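Long-range contact in nitroreductase family protein (Sphingopyxis sp., PDB 7DP2), which probably reduces nitro groups of dinitroaniline herbicides with electrons from NADPH passed through its bound flavin mononucleotide: residues V136-H141 with G155-S160. The protein carries 1 engineered substitution. Sequence-based numbering, arbitrary orientation.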
loop_
_atom_site.group_PDB
_atom_site.type_symbol
_atom_site.label_atom_id
_atom_site.label_comp_id
_atom_site.label_asym_id
_atom_site.label_seq_id
_atom_site.Cartn_x
_atom_site.Cartn_y
_atom_site.Cartn_z
ATOM N N VAL A 136 11.462 18.470 3.281
ATOM C CA VAL A 136 10.042 18.304 3.491
ATOM C C VAL A 136 9.782 16.944 4.090
ATOM O O VAL A 136 10.342 15.942 3.650
ATOM C CB VAL A 136 9.262 18.459 2.192
ATOM C CG1 VAL A 136 7.846 17.951 2.357
ATOM C CG2 VAL A 136 9.292 19.916 1.725
ATOM N N MET A 137 8.936 16.913 5.106
ATOM C CA MET A 137 8.541 15.667 5.720
ATOM C C MET A 137 7.031 15.491 5.617
ATOM O O MET A 137 6.265 16.383 5.981
ATOM C CB MET A 137 8.996 15.607 7.183
ATOM C CG MET A 137 8.335 14.477 7.935
ATOM S SD MET A 137 8.721 12.820 7.327
ATOM C CE MET A 137 10.500 12.821 7.531
ATOM N N LEU A 138 6.617 14.348 5.080
ATOM C CA LEU A 138 5.201 14.037 4.947
ATOM C C LEU A 138 4.754 13.134 6.089
ATOM O O LEU A 138 5.323 12.080 6.322
ATOM C CB LEU A 138 4.909 13.352 3.608
ATOM C CG LEU A 138 3.462 12.856 3.470
ATOM C CD1 LEU A 138 2.558 13.917 2.961
ATOM C CD2 LEU A 138 3.355 11.653 2.605
ATOM N N PHE A 139 3.692 13.533 6.765
ATOM C CA PHE A 139 3.134 12.712 7.813
ATOM C C PHE A 139 1.785 12.142 7.378
ATOM O O PHE A 139 0.794 12.876 7.211
ATOM C CB PHE A 139 3.019 13.524 9.102
ATOM C CG PHE A 139 4.349 13.777 9.764
ATOM C CD1 PHE A 139 5.037 12.731 10.371
ATOM C CD2 PHE A 139 4.927 15.043 9.760
ATOM C CE1 PHE A 139 6.275 12.948 10.982
ATOM C CE2 PHE A 139 6.160 15.268 10.362
ATOM C CZ PHE A 139 6.843 14.214 10.972
ATOM N N LEU A 140 1.777 10.824 7.175
ATOM C CA LEU A 140 0.574 10.093 6.773
ATOM C C LEU A 140 -0.160 9.582 7.991
ATOM O O LEU A 140 0.403 8.893 8.828
ATOM C CB LEU A 140 0.924 8.934 5.830
ATOM C CG LEU A 140 -0.123 7.883 5.419
ATOM C CD1 LEU A 140 -1.415 8.521 4.890
ATOM C CD2 LEU A 140 0.455 6.971 4.351
ATOM N N HIS A 141 -1.420 9.961 8.104
ATOM C CA HIS A 141 -2.238 9.569 9.239
ATOM C C HIS A 141 -3.678 9.326 8.816
ATOM O O HIS A 141 -4.045 9.586 7.666
ATOM C CB HIS A 141 -2.172 10.643 10.312
ATOM C CG HIS A 141 -2.477 12.009 9.803
ATOM N ND1 HIS A 141 -3.727 12.573 9.879
ATOM C CD2 HIS A 141 -1.677 12.946 9.220
ATOM C CE1 HIS A 141 -3.698 13.796 9.368
ATOM N NE2 HIS A 141 -2.459 14.041 8.966
ATOM N N GLY A 155 -1.278 2.307 2.153
ATOM C CA GLY A 155 -0.118 1.813 1.433
ATOM C C GLY A 155 -0.232 2.142 -0.054
ATOM O O GLY A 155 0.708 2.656 -0.674
ATOM N N MET A 156 -1.401 1.871 -0.619
ATOM C CA MET A 156 -1.611 2.081 -2.049
ATOM C C MET A 156 -1.404 3.519 -2.434
ATOM O O MET A 156 -0.799 3.807 -3.455
ATOM C CB MET A 156 -3.007 1.640 -2.456
ATOM C CG MET A 156 -3.202 0.180 -2.243
ATOM S SD MET A 156 -4.931 -0.271 -2.364
ATOM C CE MET A 156 -4.966 -1.779 -1.376
ATOM N N TRP A 157 -1.899 4.424 -1.598
ATOM C CA TRP A 157 -1.699 5.848 -1.834
ATOM C C TRP A 157 -0.221 6.226 -1.629
ATOM O O TRP A 157 0.345 6.989 -2.388
ATOM C CB TRP A 157 -2.600 6.683 -0.930
ATOM C CG TRP A 157 -2.353 8.160 -1.060
ATOM C CD1 TRP A 157 -2.877 8.983 -1.998
ATOM C CD2 TRP A 157 -1.506 8.979 -0.240
ATOM N NE1 TRP A 157 -2.434 10.261 -1.818
ATOM C CE2 TRP A 157 -1.588 10.294 -0.741
ATOM C CE3 TRP A 157 -0.681 8.730 0.859
ATOM C CZ2 TRP A 157 -0.884 11.365 -0.183
ATOM C CZ3 TRP A 157 0.016 9.799 1.426
ATOM C CH2 TRP A 157 -0.079 11.093 0.895
ATOM N N LEU A 158 0.389 5.689 -0.585
ATOM C CA LEU A 158 1.764 6.027 -0.289
ATOM C C LEU A 158 2.693 5.581 -1.432
ATOM O O LEU A 158 3.513 6.360 -1.916
ATOM C CB LEU A 158 2.191 5.389 1.051
ATOM C CG LEU A 158 3.538 5.934 1.543
ATOM C CD1 LEU A 158 3.458 7.433 1.734
ATOM C CD2 LEU A 158 4.000 5.254 2.814
ATOM N N GLN A 159 2.527 4.346 -1.894
ATOM C CA GLN A 159 3.361 3.851 -2.973
ATOM C C GLN A 159 3.182 4.665 -4.247
ATOM O O GLN A 159 4.139 4.904 -4.973
ATOM C CB GLN A 159 3.076 2.383 -3.252
ATOM C CG GLN A 159 3.738 1.825 -4.512
ATOM C CD GLN A 159 5.258 1.680 -4.395
ATOM O OE1 GLN A 159 5.943 2.432 -3.681
ATOM N NE2 GLN A 159 5.783 0.688 -5.080
ATOM N N SER A 160 1.955 5.097 -4.516
ATOM C CA SER A 160 1.713 5.974 -5.657
ATOM C C SER A 160 2.586 7.239 -5.545
ATOM O O SER A 160 3.293 7.631 -6.484
ATOM C CB SER A 160 0.247 6.335 -5.726
ATOM O OG SER A 160 -0.551 5.163 -5.827
#
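L138 and L140, two residues apart on strand 136-141, pack against W157 and L158 of helix 155-160 in a wholly apolar contact. Both leucines meet the CE3-CZ3-CH2 side of the indole's six-membered ring. L138 meets it head-on, its CD2 3.9 Å from W157 CH2, whereas L140 slides past in the opposite sense and sets CD1 4.0 Å from W157 CZ3; both methyls approach the ring obliquely. The other branch of L140 turns to the neighbouring helix residue, where CD2 packs 4.0 Å from L158 CD1. With CG of W157 anti to the backbone N (chi1 176°), the indole extends off the helix toward the strand. L158 starts out more tangentially, and it is its CD1 methyl that closes on the sheet, also lying 4.3 Å from L138 CD2.

The strand and helix run nearly antiparallel, at 161°, with their axes 10.7 Å apart at closest approach, a helix packed on one face of the antiparallel sheet at the core of the FMN-dependent nitroreductase fold. The side chains of M137, F139 and H141 alternate to the other face, where M137 and F139 meet helix 60-74. Backbone hydrogen bonds tie the strand between strands 54-59 and 195-204, and L201 of the latter packs against both L138 and L158. W53 stacks on the indole of W157 and also touches L140.

M156, Q159 and S160, which do not touch the strand, meet the second subunit; L158 also packs on M156 of that subunit, and its side chain lies about 5 Å from a bound FMN. M156 touches FMN, while its carbonyl O accepts both S160 N and, at 2.7 Å, S160 OG, tying that hydroxyl back to the preceding turn. S160 OG also hydrogen-bonds Q159 NE2 of the second subunit, and the reciprocal bond repeats this across the dimer interface.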